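Local coordinates for APL1 (Anopheles gambiae, PDB 3O6N), which probably takes part, together with its leucine-rich repeat partner LRIM1, in regulating complement-like immunity of the mosquito through protein-protein binding, at residues E40-N45 with L65-Q70; R58-A63 with E82-Y87. All blocks are in the same frame, centred on the assembly; numbering follows the deposited sequence. Where two conformers were deposited one is given.

Contact 1: residues E40-N45 with L65-Q70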
ATOM      1  N   GLU A  40     -45.125  -0.098   5.549  1.00 27.31           N
ATOM      2  CA  GLU A  40     -45.564   1.281   5.393  1.00 28.58           C
ATOM      3  C   GLU A  40     -45.368   2.050   6.695  1.00 30.03           C
ATOM      4  O   GLU A  40     -44.964   3.210   6.685  1.00 32.44           O
ATOM      5  CB  GLU A  40     -47.027   1.339   4.960  1.00 31.38           C
ATOM      6  CG  GLU A  40     -47.566   2.751   4.830  1.00 29.47           C
ATOM      7  CD  GLU A  40     -48.969   2.780   4.267  1.00 28.78           C
ATOM      8  OE1 GLU A  40     -49.245   2.004   3.330  1.00 30.08           O
ATOM      9  OE2 GLU A  40     -49.795   3.571   4.766  1.00 29.95           O
ATOM     10  N   ASP A  41     -45.650   1.391   7.814  1.00 27.48           N
ATOM     11  CA  ASP A  41     -45.406   1.976   9.127  1.00 29.92           C
ATOM     12  C   ASP A  41     -43.907   1.997   9.416  1.00 32.57           C
ATOM     13  O   ASP A  41     -43.314   0.964   9.718  1.00 34.04           O
ATOM     14  CB  ASP A  41     -46.154   1.196  10.209  1.00 34.22           C
ATOM     15  CG  ASP A  41     -45.828   1.677  11.613  1.00 39.42           C
ATOM     16  OD1 ASP A  41     -45.164   2.726  11.756  1.00 41.19           O
ATOM     17  OD2 ASP A  41     -46.244   1.005  12.580  1.00 44.71           O
ATOM     18  N   ILE A  42     -43.311   3.184   9.323  1.00 28.93           N
ATOM     19  CA  ILE A  42     -41.868   3.366   9.483  1.00 29.80           C
ATOM     20  C   ILE A  42     -41.315   2.756  10.768  1.00 30.93           C
ATOM     21  O   ILE A  42     -40.207   2.212  10.782  1.00 29.70           O
ATOM     22  CB  ILE A  42     -41.495   4.864   9.456  1.00 34.32           C
ATOM     23  CG1 ILE A  42     -41.917   5.495   8.129  1.00 37.05           C
ATOM     24  CG2 ILE A  42     -40.006   5.052   9.690  1.00 39.60           C
ATOM     25  CD1 ILE A  42     -41.399   4.758   6.930  1.00 39.19           C
ATOM     26  N   THR A  43     -42.086   2.851  11.845  1.00 32.08           N
ATOM     27  CA  THR A  43     -41.629   2.401  13.155  1.00 34.36           C
ATOM     28  C   THR A  43     -41.354   0.899  13.209  1.00 37.85           C
ATOM     29  O   THR A  43     -40.655   0.423  14.103  1.00 38.67           O
ATOM     30  CB  THR A  43     -42.634   2.776  14.260  1.00 40.96           C
ATOM     31  OG1 THR A  43     -43.846   2.036  14.077  1.00 47.11           O
ATOM     32  CG2 THR A  43     -42.939   4.264  14.216  1.00 41.51           C
ATOM     33  N   LEU A  44     -41.902   0.154  12.253  1.00 34.42           N
ATOM     34  CA  LEU A  44     -41.689  -1.291  12.202  1.00 33.53           C
ATOM     35  C   LEU A  44     -40.358  -1.656  11.537  1.00 33.80           C
ATOM     36  O   LEU A  44     -39.858  -2.767  11.700  1.00 37.18           O
ATOM     37  CB  LEU A  44     -42.851  -1.987  11.487  1.00 30.58           C
ATOM     38  CG  LEU A  44     -44.224  -1.800  12.135  1.00 36.51           C
ATOM     39  CD1 LEU A  44     -45.300  -2.532  11.346  1.00 40.27           C
ATOM     40  CD2 LEU A  44     -44.200  -2.271  13.581  1.00 39.95           C
ATOM     41  N   ASN A  45     -39.796  -0.713  10.785  1.00 32.56           N
ATOM     42  CA  ASN A  45     -38.512  -0.914  10.126  1.00 30.70           C
ATOM     43  C   ASN A  45     -37.382  -0.433  11.029  1.00 29.70           C
ATOM     44  O   ASN A  45     -36.688   0.537  10.720  1.00 27.09           O
ATOM     45  CB  ASN A  45     -38.477  -0.176   8.789  1.00 27.52           C
ATOM     46  CG  ASN A  45     -39.705  -0.454   7.936  1.00 30.93           C
ATOM     47  OD1 ASN A  45     -40.139  -1.599   7.805  1.00 29.75           O
ATOM     48  ND2 ASN A  45     -40.275   0.599   7.357  1.00 30.79           N
ATOM     49  N   LEU A  65     -33.977   4.446   2.699  1.00 20.66           N
ATOM     50  CA  LEU A  65     -33.717   5.078   3.988  1.00 24.74           C
ATOM     51  C   LEU A  65     -34.848   6.003   4.438  1.00 29.21           C
ATOM     52  O   LEU A  65     -34.874   6.451   5.584  1.00 29.47           O
ATOM     53  CB  LEU A  65     -32.380   5.822   3.967  1.00 26.91           C
ATOM     54  CG  LEU A  65     -31.172   4.901   3.789  1.00 25.51           C
ATOM     55  CD1 LEU A  65     -29.879   5.699   3.617  1.00 27.01           C
ATOM     56  CD2 LEU A  65     -31.059   3.927   4.961  1.00 22.59           C
ATOM     57  N   ASP A  66     -35.781   6.291   3.537  1.00 27.92           N
ATOM     58  CA  ASP A  66     -36.988   7.009   3.930  1.00 31.01           C
ATOM     59  C   ASP A  66     -37.853   6.106   4.806  1.00 29.75           C
ATOM     60  O   ASP A  66     -38.595   6.584   5.661  1.00 27.81           O
ATOM     61  CB  ASP A  66     -37.774   7.476   2.704  1.00 30.02           C
ATOM     62  CG  ASP A  66     -37.214   8.754   2.102  1.00 38.64           C
ATOM     63  OD1 ASP A  66     -36.099   9.161   2.494  1.00 40.73           O
ATOM     64  OD2 ASP A  66     -37.888   9.348   1.234  1.00 42.71           O
ATOM     65  N   SER A  67     -37.736   4.798   4.587  1.00 27.98           N
ATOM     66  CA  SER A  67     -38.518   3.806   5.319  1.00 25.93           C
ATOM     67  C   SER A  67     -37.730   3.179   6.464  1.00 26.05           C
ATOM     68  O   SER A  67     -38.298   2.838   7.500  1.00 29.26           O
ATOM     69  CB  SER A  67     -39.016   2.710   4.376  1.00 29.71           C
ATOM     70  OG  SER A  67     -39.913   3.235   3.418  1.00 32.44           O
ATOM     71  N   PHE A  68     -36.427   3.014   6.266  1.00 23.02           N
ATOM     72  CA  PHE A  68     -35.559   2.476   7.306  1.00 25.41           C
ATOM     73  C   PHE A  68     -34.683   3.583   7.875  1.00 27.27           C
ATOM     74  O   PHE A  68     -33.633   3.900   7.319  1.00 26.72           O
ATOM     75  CB  PHE A  68     -34.701   1.341   6.743  1.00 28.53           C
ATOM     76  CG  PHE A  68     -35.478   0.086   6.460  1.00 27.56           C
ATOM     77  CD1 PHE A  68     -35.307  -1.042   7.249  1.00 26.34           C
ATOM     78  CD2 PHE A  68     -36.392   0.038   5.419  1.00 28.76           C
ATOM     79  CE1 PHE A  68     -36.030  -2.200   6.998  1.00 26.74           C
ATOM     80  CE2 PHE A  68     -37.117  -1.114   5.163  1.00 27.45           C
ATOM     81  CZ  PHE A  68     -36.934  -2.234   5.953  1.00 25.89           C
ATOM     82  N   ARG A  69     -35.124   4.170   8.985  1.00 29.43           N
ATOM     83  CA  ARG A  69     -34.482   5.365   9.528  1.00 29.86           C
ATOM     84  C   ARG A  69     -33.632   5.113  10.773  1.00 31.91           C
ATOM     85  O   ARG A  69     -33.224   6.057  11.451  1.00 32.10           O
ATOM     86  CB  ARG A  69     -35.532   6.438   9.830  1.00 32.32           C
ATOM     87  CG  ARG A  69     -36.379   6.823   8.627  1.00 33.25           C
ATOM     88  CD  ARG A  69     -37.231   8.040   8.926  1.00 36.68           C
ATOM     89  NE  ARG A  69     -38.066   8.419   7.792  1.00 41.98           N
ATOM     90  CZ  ARG A  69     -38.987   9.376   7.834  1.00 45.69           C
ATOM     91  NH1 ARG A  69     -39.189  10.053   8.956  1.00 42.21           N
ATOM     92  NH2 ARG A  69     -39.707   9.655   6.755  1.00 46.72           N
ATOM     93  N   GLN A  70     -33.362   3.849  11.071  1.00 29.82           N
ATOM     94  CA  GLN A  70     -32.544   3.508  12.229  1.00 34.48           C
ATOM     95  C   GLN A  70     -31.353   2.636  11.838  1.00 28.86           C
ATOM     96  O   GLN A  70     -30.781   1.934  12.674  1.00 31.04           O
ATOM     97  CB  GLN A  70     -33.394   2.816  13.295  1.00 40.26           C
ATOM     98  CG  GLN A  70     -34.559   3.666  13.785  1.00 51.16           C
ATOM     99  CD  GLN A  70     -35.562   2.877  14.600  1.00 58.72           C
ATOM    100  OE1 GLN A  70     -35.192   2.079  15.461  1.00 62.59           O
ATOM    101  NE2 GLN A  70     -36.843   3.092  14.328  1.00 62.24           N
TER
HETATM  102  O   HOH W   1     -37.511   3.150  10.413  1.00 29.28           O
HETATM  103  O   HOH W   2     -34.047   1.230  10.039  1.00 31.45           O
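Asn45 O is gripped by two waters, and each passes the link on to a backbone N-H of segment 65-70. Water 2 donates to Asn45 O at 2.8 Å and accepts from Gln70 N at 2.9 Å. Water 1, also bonded to Asn45 O, accepts from Arg69 N at 3.0 Å and lies near Ile42 O as well, so solvent bridges the chain just past the 3-10 turn 42-44 to the chain just past helix 63-67. One direct hydrogen bond accompanies them: Asn45 ND2 donates to Ser67 O over 3.0 Å, with an N-H...O angle of 152°. The acceptor lies close to the amide plane, whereas the donor stands above the carbonyl plane of Ser67. The other end of the amide, OD1, is held by the backbone N of Phe39, which leaves the group little freedom to rotate. Chi1 of -49° puts Asn45 CG beside the backbone N; the amide, turned about CB-CG, then stacks on the Phe68 ring, the planes 17° apart. Asn45 CB lies 3.5 Å from the centroid of the Phe68 ring, almost on the normal, a CH-pi contact over the centre of the face. Ile42 contributes the apolar part: its CD1 presses against Ser67 CA at 3.4 Å, tighter than usual for two carbons, and its CG2 meets Arg69 CD at 4.1 Å. Arg69 is tied back to the end of helix 63-67 by NE, which donates to Asp66 O at 2.9 Å, and its guanidinium makes a cation-pi contact with Tyr91. The contact thus joins the loop between strands 36-37 and 49-53 to the C-terminal end of helix 63-67, and Phe68 reaches on edge-to-face to Phe23 of strand 21-24, the outermost strand at the N-terminal end of the solenoid.

Contact 2: residues R58-A63 with E82-Y87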
ATOM      1  N   ARG A  58     -29.727  -0.197  -9.878  1.00 26.32           N
ATOM      2  CA  ARG A  58     -28.909   0.624 -10.767  1.00 28.66           C
ATOM      3  C   ARG A  58     -28.958   2.101 -10.371  1.00 27.42           C
ATOM      4  O   ARG A  58     -28.012   2.853 -10.609  1.00 25.29           O
ATOM      5  CB  ARG A  58     -29.301   0.389 -12.227  1.00 33.39           C
ATOM      6  CG  ARG A  58     -29.357  -1.100 -12.567  1.00 38.51           C
ATOM      7  CD  ARG A  58     -29.135  -1.401 -14.041  1.00 40.67           C
ATOM      8  NE  ARG A  58     -29.367  -2.816 -14.337  1.00 42.43           N
ATOM      9  CZ  ARG A  58     -28.443  -3.771 -14.252  1.00 44.59           C
ATOM     10  NH1 ARG A  58     -27.204  -3.479 -13.880  1.00 36.64           N
ATOM     11  NH2 ARG A  58     -28.758  -5.027 -14.540  1.00 46.77           N
ATOM     12  N   LYS A  59     -30.062   2.504  -9.751  1.00 26.81           N
ATOM     13  CA  LYS A  59     -30.126   3.793  -9.073  1.00 23.17           C
ATOM     14  C   LYS A  59     -30.572   3.563  -7.635  1.00 23.72           C
ATOM     15  O   LYS A  59     -31.584   2.910  -7.393  1.00 26.18           O
ATOM     16  CB  LYS A  59     -31.088   4.749  -9.784  1.00 27.87           C
ATOM     17  CG  LYS A  59     -31.300   6.061  -9.042  1.00 32.59           C
ATOM     18  CD  LYS A  59     -32.116   7.054  -9.861  1.00 44.04           C
ATOM     19  CE  LYS A  59     -32.266   8.377  -9.117  1.00 50.63           C
ATOM     20  NZ  LYS A  59     -32.924   9.424  -9.948  1.00 54.88           N
ATOM     21  N   LEU A  60     -29.803   4.079  -6.683  1.00 23.32           N
ATOM     22  CA  LEU A  60     -30.163   3.961  -5.275  1.00 23.09           C
ATOM     23  C   LEU A  60     -31.290   4.938  -4.943  1.00 19.83           C
ATOM     24  O   LEU A  60     -31.107   6.150  -5.035  1.00 19.88           O
ATOM     25  CB  LEU A  60     -28.948   4.243  -4.392  1.00 22.75           C
ATOM     26  CG  LEU A  60     -29.152   4.048  -2.887  1.00 25.19           C
ATOM     27  CD1 LEU A  60     -29.372   2.572  -2.556  1.00 23.77           C
ATOM     28  CD2 LEU A  60     -27.972   4.607  -2.116  1.00 27.66           C
ATOM     29  N   PRO A  61     -32.464   4.410  -4.556  1.00 23.96           N
ATOM     30  CA  PRO A  61     -33.657   5.234  -4.320  1.00 23.70           C
ATOM     31  C   PRO A  61     -33.716   5.818  -2.913  1.00 22.03           C
ATOM     32  O   PRO A  61     -33.176   5.233  -1.978  1.00 22.82           O
ATOM     33  CB  PRO A  61     -34.800   4.233  -4.503  1.00 23.97           C
ATOM     34  CG  PRO A  61     -34.217   2.933  -4.028  1.00 22.95           C
ATOM     35  CD  PRO A  61     -32.740   2.972  -4.386  1.00 24.01           C
ATOM     36  N   ALA A  62     -34.382   6.960  -2.772  1.00 21.42           N
ATOM     37  CA  ALA A  62     -34.598   7.566  -1.464  1.00 24.63           C
ATOM     38  C   ALA A  62     -35.526   6.711  -0.601  1.00 25.75           C
ATOM     39  O   ALA A  62     -35.504   6.795   0.627  1.00 27.02           O
ATOM     40  CB  ALA A  62     -35.168   8.969  -1.620  1.00 27.99           C
ATOM     41  N   ALA A  63     -36.337   5.886  -1.256  1.00 24.33           N
ATOM     42  CA  ALA A  63     -37.343   5.082  -0.567  1.00 28.92           C
ATOM     43  C   ALA A  63     -36.753   4.156   0.493  1.00 28.88           C
ATOM     44  O   ALA A  63     -37.410   3.848   1.484  1.00 27.00           O
ATOM     45  CB  ALA A  63     -38.168   4.287  -1.569  1.00 29.67           C
ATOM     46  N   GLU A  82     -25.290   2.626 -10.317  1.00 18.92           N
ATOM     47  CA  GLU A  82     -24.661   3.577 -11.225  1.00 20.42           C
ATOM     48  C   GLU A  82     -24.883   5.018 -10.784  1.00 22.39           C
ATOM     49  O   GLU A  82     -24.074   5.894 -11.080  1.00 24.04           O
ATOM     50  CB  GLU A  82     -25.193   3.392 -12.643  1.00 19.89           C
ATOM     51  CG  GLU A  82     -24.894   2.032 -13.225  1.00 18.60           C
ATOM     52  CD  GLU A  82     -25.508   1.842 -14.594  1.00 28.23           C
ATOM     53  OE1 GLU A  82     -25.351   2.742 -15.447  1.00 32.14           O
ATOM     54  OE2 GLU A  82     -26.156   0.796 -14.809  1.00 26.02           O
ATOM     55  N   GLU A  83     -25.985   5.258 -10.082  0.51 21.90           N
ATOM     56  CA  GLU A  83     -26.308   6.599  -9.612  0.51 24.58           C
ATOM     57  C   GLU A  83     -26.977   6.564  -8.243  0.51 26.41           C
ATOM     58  O   GLU A  83     -27.673   5.605  -7.903  0.51 25.17           O
ATOM     59  CB  GLU A  83     -27.207   7.325 -10.618  0.51 26.46           C
ATOM     60  CG  GLU A  83     -27.624   8.725 -10.179  0.51 29.45           C
ATOM     61  CD  GLU A  83     -28.439   9.452 -11.229  0.51 37.97           C
ATOM     62  OE1 GLU A  83     -28.311   9.111 -12.425  0.51 39.10           O
ATOM     63  OE2 GLU A  83     -29.210  10.363 -10.859  0.51 41.87           O
ATOM     64  N   ILE A  84     -26.755   7.616  -7.463  1.00 25.01           N
ATOM     65  CA  ILE A  84     -27.368   7.752  -6.150  1.00 23.96           C
ATOM     66  C   ILE A  84     -28.385   8.882  -6.207  1.00 23.51           C
ATOM     67  O   ILE A  84     -28.039   9.997  -6.586  1.00 21.84           O
ATOM     68  CB  ILE A  84     -26.316   8.135  -5.092  1.00 25.82           C
ATOM     69  CG1 ILE A  84     -25.256   7.043  -4.951  1.00 22.16           C
ATOM     70  CG2 ILE A  84     -26.985   8.423  -3.750  1.00 28.59           C
ATOM     71  CD1 ILE A  84     -24.099   7.445  -4.049  1.00 23.96           C
ATOM     72  N   ASP A  85     -29.635   8.607  -5.840  1.00 22.25           N
ATOM     73  CA  ASP A  85     -30.644   9.663  -5.816  1.00 22.64           C
ATOM     74  C   ASP A  85     -30.168  10.792  -4.915  1.00 23.05           C
ATOM     75  O   ASP A  85     -29.599  10.546  -3.856  1.00 22.18           O
ATOM     76  CB  ASP A  85     -31.990   9.136  -5.322  1.00 23.32           C
ATOM     77  CG  ASP A  85     -33.081  10.189  -5.383  1.00 35.03           C
ATOM     78  OD1 ASP A  85     -33.690  10.349  -6.462  1.00 39.01           O
ATOM     79  OD2 ASP A  85     -33.325  10.866  -4.360  1.00 33.75           O
ATOM     80  N   THR A  86     -30.404  12.028  -5.337  1.00 25.92           N
ATOM     81  CA  THR A  86     -29.898  13.189  -4.609  1.00 30.87           C
ATOM     82  C   THR A  86     -30.213  13.140  -3.113  1.00 27.89           C
ATOM     83  O   THR A  86     -29.369  13.476  -2.283  1.00 31.35           O
ATOM     84  CB  THR A  86     -30.443  14.506  -5.197  1.00 38.63           C
ATOM     85  OG1 THR A  86     -30.024  14.630  -6.562  1.00 36.42           O
ATOM     86  CG2 THR A  86     -29.931  15.698  -4.403  1.00 38.91           C
ATOM     87  N   TYR A  87     -31.425  12.714  -2.769  1.00 24.70           N
ATOM     88  CA  TYR A  87     -31.848  12.719  -1.372  1.00 25.18           C
ATOM     89  C   TYR A  87     -31.844  11.337  -0.726  1.00 24.63           C
ATOM     90  O   TYR A  87     -32.467  11.130   0.315  1.00 24.35           O
ATOM     91  CB  TYR A  87     -33.215  13.394  -1.241  1.00 32.62           C
ATOM     92  CG  TYR A  87     -33.201  14.783  -1.830  1.00 36.55           C
ATOM     93  CD1 TYR A  87     -32.502  15.808  -1.208  1.00 41.80           C
ATOM     94  CD2 TYR A  87     -33.855  15.062  -3.023  1.00 36.18           C
ATOM     95  CE1 TYR A  87     -32.467  17.079  -1.744  1.00 47.05           C
ATOM     96  CE2 TYR A  87     -33.827  16.333  -3.568  1.00 42.26           C
ATOM     97  CZ  TYR A  87     -33.132  17.338  -2.924  1.00 49.53           C
ATOM     98  OH  TYR A  87     -33.097  18.605  -3.458  1.00 53.46           O
TER
HETATM   99  O   HOH W   3     -25.525  -1.270 -13.186  1.00 28.98           O
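A two-stranded parallel ladder, separate from the long parallel array of the leucine-rich repeat solenoid, pairs strand 59-60 with strand 83-84. Arg58 O opens it by accepting from two successive amides, Glu82 N at 2.7 Å and Glu83 N at 3.2 Å. Leu60 N then donates to Glu83 O at 2.9 Å, and Leu60 O accepts from Asp85 N at 3.0 Å. Lys59 faces Glu83 and Leu60 faces Ile84, partners 24 residues apart in sequence; that is the usual length of an extracellular leucine-rich repeat, so these bonds tie equivalent positions of successive coils. The two faces differ in character. Leu60 and Ile84 are buried, and Leu60 also packs on Leu76 and Phe89. On the opposite face the extended Lys59 chain runs beside Glu83 and crosses Asp85; NZ makes a long salt bridge to Asp85 OD1 at 3.7 Å, while another long one, to Glu83 OE2, is doubtful because Glu83 has two conformers. Asp85 divides its oxygens: chi1 of -176° sets its CG anti to the backbone N, and from there OD1 faces the lysine and OD2 accepts from Tyr87 N at 3.1 Å, an Asx turn, while Ala62 CB packs near OD2. At the other end Arg58 and Glu82 lie side by side, their charged groups not in direct contact; water 3 accepts from Arg58 NH1 at 2.9 Å and donates to Glu82 OE2 at 2.7 Å, and Arg58 NH1 also binds Gln80 OE1.

In the fold
The two contacts interleave along the chain, in the order 40-45, 58-63, 65-70, 82-87, and their centres lie about 17 Å apart near the N-terminal end of the solenoid. They are coupled through one run of chain: strand 59-60 of contact 2 leads into helix 63-67, whose end enters contact 1. That run therefore looks in both directions, back to the loop before strand 49-53 in contact 1 and forward to strand 83-84 in contact 2. A weak hydrogen bond from Ser67 OG to Ala63 O spans the junction. The alternation fits a solenoid, in which each coil is held to those preceding and following it.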